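Local coordinates for cytosine deaminase (PDB 4R85) that hydrolytically deaminates 5-methylcytosine, using an iron-containing active site of the amidohydrolase fold, at the interface of chains A and B. Numbering follows the deposited sequence. Chains: chain A/B, Cytosine deaminase.

Contact 1: the interface of chains A and B. Residues chain A 107-108, 400-403; chain B 408-410.
Strand 398-403 of chain A receives the short strand 408-409 of chain B as an antiparallel neighbour, while the loop residue B:Tyr410, which follows that strand, leans over to the end of helix 92-108 of chain A. A:Gln402 pairs with B:Arg409 and A:Arg403 with B:Ile408. The first pair bonds through its backbones in both directions: B:Arg409 N to A:Gln402 O at 2.8 Å and A:Gln402 N to B:Arg409 O at 2.9 Å; the B:Arg409 residue is poorly ordered. The tyrosine shows how a C-terminal tail can be anchored close to its end. The hydroxyl OH of B:Tyr410 donates to the carboxylate oxygen OD1 of A:Asp108 over 2.6 Å, on the syn side but tilted 29° from the carboxylate plane. From the opposite face of that plane A:Arg107 NE reaches A:Asp108 OD1 at 3.0 Å, a salt bridge within chain A. With CG anti to the backbone N (chi1 177°) and the chain bent at chi2 and chi3, the A:Arg107 guanidinium turns one face to B:Tyr410 CE1, the two planes 43° apart. B:Ile408 packs alongside A:Arg403, pointing the same way, and its CG2 branch touches A:Leu401 CG. The A:Arg403 guanidinium is itself steadied end-on, with NH1 and NH2 both bonding the backbone O of A:Asp108. The C-terminal tail of one subunit thus extends strand 398-403 of the other, beside the C-terminal end of helix 92-108.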
loop_
_atom_site.group_PDB
_atom_site.type_symbol
_atom_site.label_atom_id
_atom_site.label_comp_id
_atom_site.label_asym_id
_atom_site.label_seq_id
_atom_site.Cartn_x
_atom_site.Cartn_y
_atom_site.Cartn_z
ATOM N N ARG A 107 -4.917 12.688 13.884
ATOM C CA ARG A 107 -5.772 13.859 13.699
ATOM C C ARG A 107 -5.587 14.444 12.298
ATOM O O ARG A 107 -6.563 14.803 11.632
ATOM C CB ARG A 107 -5.447 14.915 14.766
ATOM C CG ARG A 107 -6.212 16.248 14.653
ATOM C CD ARG A 107 -5.466 17.287 13.818
ATOM N NE ARG A 107 -4.018 17.269 14.059
ATOM C CZ ARG A 107 -3.416 17.924 15.046
ATOM N NH1 ARG A 107 -4.131 18.648 15.893
ATOM N NH2 ARG A 107 -2.096 17.853 15.185
ATOM N N ASP A 108 -4.331 14.549 11.863
ATOM C CA ASP A 108 -4.026 15.079 10.537
ATOM C C ASP A 108 -4.720 14.280 9.443
ATOM O O ASP A 108 -5.028 14.816 8.379
ATOM C CB ASP A 108 -2.526 15.099 10.267
ATOM C CG ASP A 108 -1.805 16.202 11.029
ATOM O OD1 ASP A 108 -2.478 17.131 11.544
ATOM O OD2 ASP A 108 -0.554 16.136 11.101
ATOM N N ILE A 400 -11.497 21.603 13.353
ATOM C CA ILE A 400 -10.239 21.400 14.068
ATOM C C ILE A 400 -9.085 21.166 13.106
ATOM O O ILE A 400 -7.922 21.100 13.514
ATOM C CB ILE A 400 -10.326 20.236 15.077
ATOM C CG1 ILE A 400 -10.560 18.910 14.351
ATOM C CG2 ILE A 400 -11.415 20.510 16.107
ATOM C CD1 ILE A 400 -10.390 17.684 15.234
ATOM N N LEU A 401 -9.412 21.043 11.823
ATOM C CA LEU A 401 -8.403 20.908 10.778
ATOM C C LEU A 401 -8.948 21.429 9.457
ATOM O O LEU A 401 -10.074 21.131 9.079
ATOM C CB LEU A 401 -7.969 19.447 10.618
ATOM C CG LEU A 401 -6.986 19.093 9.489
ATOM C CD1 LEU A 401 -6.177 17.866 9.878
ATOM C CD2 LEU A 401 -7.669 18.850 8.129
ATOM N N GLN A 402 -8.123 22.187 8.751
ATOM C CA GLN A 402 -8.463 22.666 7.426
ATOM C C GLN A 402 -7.235 22.559 6.530
ATOM O O GLN A 402 -6.181 23.139 6.818
ATOM C CB GLN A 402 -8.962 24.110 7.478
ATOM C CG GLN A 402 -9.416 24.648 6.132
ATOM C CD GLN A 402 -10.589 23.869 5.573
ATOM O OE1 GLN A 402 -11.530 23.550 6.297
ATOM N NE2 GLN A 402 -10.533 23.544 4.281
ATOM N N ARG A 403 -7.383 21.795 5.455
ATOM C CA ARG A 403 -6.348 21.627 4.454
ATOM C C ARG A 403 -6.810 22.330 3.194
ATOM O O ARG A 403 -8.000 22.333 2.879
ATOM C CB ARG A 403 -6.176 20.141 4.142
ATOM C CG ARG A 403 -4.759 19.628 4.183
ATOM C CD ARG A 403 -4.727 18.153 3.783
ATOM N NE ARG A 403 -3.798 17.368 4.591
ATOM C CZ ARG A 403 -4.152 16.617 5.631
ATOM N NH1 ARG A 403 -5.430 16.530 6.001
ATOM N NH2 ARG A 403 -3.228 15.939 6.298
ATOM N N ILE B 408 -1.460 22.782 6.464
ATOM C CA ILE B 408 -2.602 22.456 7.302
ATOM C C ILE B 408 -2.847 23.560 8.318
ATOM O O ILE B 408 -1.913 24.034 8.971
ATOM C CB ILE B 408 -2.377 21.130 8.044
ATOM C CG1 ILE B 408 -2.026 20.022 7.047
ATOM C CG2 ILE B 408 -3.602 20.769 8.869
ATOM C CD1 ILE B 408 -1.715 18.687 7.694
ATOM N N ARG B 409 -4.100 23.980 8.440
ATOM C CA ARG B 409 -4.481 24.979 9.428
ATOM C C ARG B 409 -5.263 24.317 10.556
ATOM O O ARG B 409 -6.061 23.406 10.321
ATOM C CB ARG B 409 -5.325 26.082 8.779
ATOM C CG ARG B 409 -4.726 26.647 7.496
ATOM C CD ARG B 409 -3.382 27.323 7.753
ATOM N NE ARG B 409 -2.613 27.523 6.523
ATOM C CZ ARG B 409 -2.669 28.618 5.768
ATOM N NH1 ARG B 409 -3.462 29.626 6.112
ATOM N NH2 ARG B 409 -1.932 28.703 4.666
ATOM N N TYR B 410 -5.035 24.781 11.780
ATOM C CA TYR B 410 -5.730 24.252 12.946
ATOM C C TYR B 410 -6.484 25.369 13.661
ATOM O O TYR B 410 -5.930 26.029 14.534
ATOM C CB TYR B 410 -4.738 23.601 13.916
ATOM C CG TYR B 410 -3.879 22.518 13.306
ATOM C CD1 TYR B 410 -4.384 21.239 13.088
ATOM C CD2 TYR B 410 -2.555 22.766 12.963
ATOM C CE1 TYR B 410 -3.600 20.243 12.535
ATOM C CE2 TYR B 410 -1.763 21.777 12.412
ATOM C CZ TYR B 410 -2.290 20.514 12.199
ATOM O OH TYR B 410 -1.500 19.521 11.650
#

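Contact 2: the interface of chains A and B. Residues chain A 327, 331, 336, 341, 384; chain B 276, 315-317, 324.
A:His331 and B:Tyr315 meet tip to tip, their side chains crossing at about a right angle, with the phenol oxygen OH in the imidazole plane at its edge. They belong to a mixed polar and apolar subunit interface, where helix 322-332 of chain A and the loop residue A:Leu336 face the 315-317 loop and helices 322-332 and 271-277 of chain B. NE2 of A:His331 and OH of B:Tyr315 are 2.6 Å apart in a nearly straight hydrogen bond whose direction the structure does not settle. ND1 of A:His331 donates to the backbone O of A:Asp327 at 2.7 Å, one helical turn back, so both ring nitrogens are engaged and the ring's rotation is fixed.

The tyrosine oxygen is held from its own chain as well. B:Arg324 grips it end-on with NH1 and NH2, the shorter bond being B:Arg324 NH2 to B:Tyr315 OH at 3.0 Å. A bend at chi3 (70°) turns the otherwise extended arginine to bring NH1 to A:Asp327 too. There B:Arg324 NH1 lies 3.0 Å from A:Asp327 OD1, on the oxygen's syn lone pair and within the guanidinium plane, in a salt bridge across the subunits. The arginine thus takes the carboxylate and the phenol oxygen, while the histidine takes the backbone O of the same aspartate and the same phenol oxygen; the positive charge may make the phenol a better donor.

Beside this polar row, A:Leu336 sets CD1 over the centre of one A:His331 face, and its CD2 touches B:Leu317 CD1, the two side chains crossing at about a right angle. A:Leu341 CD1 touches the B:Pro316 ring carbon CG at 3.7 Å. Water 1 links the subunits, 3.0 Å from B:His276 ND1 in the plane of that ring and 3.2 Å from the backbone O of A:His331.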
loop_
_atom_site.group_PDB
_atom_site.type_symbol
_atom_site.label_atom_id
_atom_site.label_comp_id
_atom_site.label_asym_id
_atom_site.label_seq_id
_atom_site.Cartn_x
_atom_site.Cartn_y
_atom_site.Cartn_z
ATOM N N ASP A 327 -6.112 0.501 1.562
ATOM C CA ASP A 327 -5.580 0.096 0.264
ATOM C C ASP A 327 -4.882 -1.273 0.366
ATOM O O ASP A 327 -5.174 -2.209 -0.402
ATOM C CB ASP A 327 -4.596 1.161 -0.224
ATOM C CG ASP A 327 -4.137 0.939 -1.651
ATOM O OD1 ASP A 327 -2.912 1.036 -1.898
ATOM O OD2 ASP A 327 -4.994 0.703 -2.530
ATOM N N HIS A 331 -6.067 -5.113 -1.257
ATOM C CA HIS A 331 -5.190 -5.883 -2.146
ATOM C C HIS A 331 -4.891 -7.271 -1.576
ATOM O O HIS A 331 -5.081 -8.286 -2.245
ATOM C CB HIS A 331 -3.851 -5.159 -2.372
ATOM C CG HIS A 331 -3.928 -3.989 -3.301
ATOM N ND1 HIS A 331 -4.519 -2.791 -2.949
ATOM C CD2 HIS A 331 -3.461 -3.823 -4.561
ATOM C CE1 HIS A 331 -4.429 -1.945 -3.962
ATOM N NE2 HIS A 331 -3.792 -2.546 -4.953
ATOM N N LEU A 336 -10.818 -6.429 -4.288
ATOM C CA LEU A 336 -10.810 -5.366 -5.289
ATOM C C LEU A 336 -11.937 -5.532 -6.303
ATOM O O LEU A 336 -11.868 -5.006 -7.410
ATOM C CB LEU A 336 -9.448 -5.287 -5.989
ATOM C CG LEU A 336 -8.349 -4.736 -5.075
ATOM C CD1 LEU A 336 -7.066 -4.528 -5.863
ATOM C CD2 LEU A 336 -8.796 -3.428 -4.427
ATOM N N LEU A 341 -15.289 -2.297 -3.804
ATOM C CA LEU A 341 -14.793 -0.921 -3.899
ATOM C C LEU A 341 -15.862 0.149 -3.654
ATOM O O LEU A 341 -15.563 1.221 -3.126
ATOM C CB LEU A 341 -14.085 -0.697 -5.243
ATOM C CG LEU A 341 -12.711 -1.381 -5.326
ATOM C CD1 LEU A 341 -12.136 -1.330 -6.737
ATOM C CD2 LEU A 341 -11.735 -0.761 -4.342
ATOM N N VAL A 384 -10.272 5.662 -2.102
ATOM C CA VAL A 384 -9.146 4.734 -1.960
ATOM C C VAL A 384 -8.186 4.795 -3.155
ATOM O O VAL A 384 -6.962 4.677 -2.994
ATOM C CB VAL A 384 -9.594 3.269 -1.641
ATOM C CG1 VAL A 384 -10.175 2.571 -2.858
ATOM C CG2 VAL A 384 -8.401 2.457 -1.083
ATOM N N HIS B 276 -2.780 -8.816 -6.258
ATOM C CA HIS B 276 -4.171 -8.855 -6.708
ATOM C C HIS B 276 -4.471 -10.086 -7.586
ATOM O O HIS B 276 -5.423 -10.818 -7.329
ATOM C CB HIS B 276 -4.480 -7.556 -7.449
ATOM C CG HIS B 276 -5.772 -7.573 -8.205
ATOM N ND1 HIS B 276 -6.992 -7.778 -7.596
ATOM C CD2 HIS B 276 -6.030 -7.406 -9.524
ATOM C CE1 HIS B 276 -7.948 -7.734 -8.508
ATOM N NE2 HIS B 276 -7.390 -7.510 -9.687
ATOM N N TYR B 315 -6.884 -4.728 -13.302
ATOM C CA TYR B 315 -6.649 -4.031 -12.040
ATOM C C TYR B 315 -7.447 -2.737 -11.979
ATOM O O TYR B 315 -7.250 -1.844 -12.803
ATOM C CB TYR B 315 -5.151 -3.736 -11.926
ATOM C CG TYR B 315 -4.722 -3.074 -10.640
ATOM C CD1 TYR B 315 -4.450 -1.711 -10.599
ATOM C CD2 TYR B 315 -4.554 -3.818 -9.474
ATOM C CE1 TYR B 315 -4.029 -1.097 -9.428
ATOM C CE2 TYR B 315 -4.135 -3.207 -8.291
ATOM C CZ TYR B 315 -3.877 -1.850 -8.280
ATOM O OH TYR B 315 -3.462 -1.233 -7.114
ATOM N N PRO B 316 -8.358 -2.627 -11.002
ATOM C CA PRO B 316 -9.352 -1.547 -11.032
ATOM C C PRO B 316 -8.848 -0.214 -10.478
ATOM O O PRO B 316 -9.503 0.817 -10.657
ATOM C CB PRO B 316 -10.480 -2.096 -10.149
ATOM C CG PRO B 316 -9.756 -2.958 -9.132
ATOM C CD PRO B 316 -8.611 -3.593 -9.913
ATOM N N LEU B 317 -7.708 -0.233 -9.810
ATOM C CA LEU B 317 -7.196 0.974 -9.167
ATOM C C LEU B 317 -6.071 1.594 -9.980
ATOM O O LEU B 317 -5.959 1.334 -11.181
ATOM C CB LEU B 317 -6.733 0.651 -7.742
ATOM C CG LEU B 317 -7.903 0.273 -6.821
ATOM C CD1 LEU B 317 -7.404 -0.093 -5.414
ATOM C CD2 LEU B 317 -8.904 1.414 -6.756
ATOM N N ARG B 324 3.565 4.536 -4.061
ATOM C CA ARG B 324 2.579 3.632 -3.488
ATOM C C ARG B 324 3.002 2.198 -3.798
ATOM O O ARG B 324 2.849 1.301 -2.972
ATOM C CB ARG B 324 1.169 3.920 -4.050
ATOM C CG ARG B 324 0.067 3.045 -3.434
ATOM C CD ARG B 324 -1.328 3.327 -4.018
ATOM N NE ARG B 324 -1.428 2.863 -5.402
ATOM C CZ ARG B 324 -1.963 1.704 -5.767
ATOM N NH1 ARG B 324 -2.488 0.892 -4.856
ATOM N NH2 ARG B 324 -1.987 1.364 -7.049
HETATM O O HOH W 1 -7.156 -8.061 -4.658
#

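The C-alpha centres of contact 1 and contact 2 lie about 27 Å apart, and the residues given for the two have none in common. Contact 1 uses a C-terminal tail of one chain laid on the other, whereas contact 2 joins helix 322-332 of both chains with loops and short helices. Because the interface is two-fold symmetric, each contact recurs with the chains exchanged, giving four such patches. Separated attachment points of different kinds may help limit rocking of one subunit against the other. This fits a stable dimer, although the deposited assembly by itself does not prove that the enzyme is dimeric in solution.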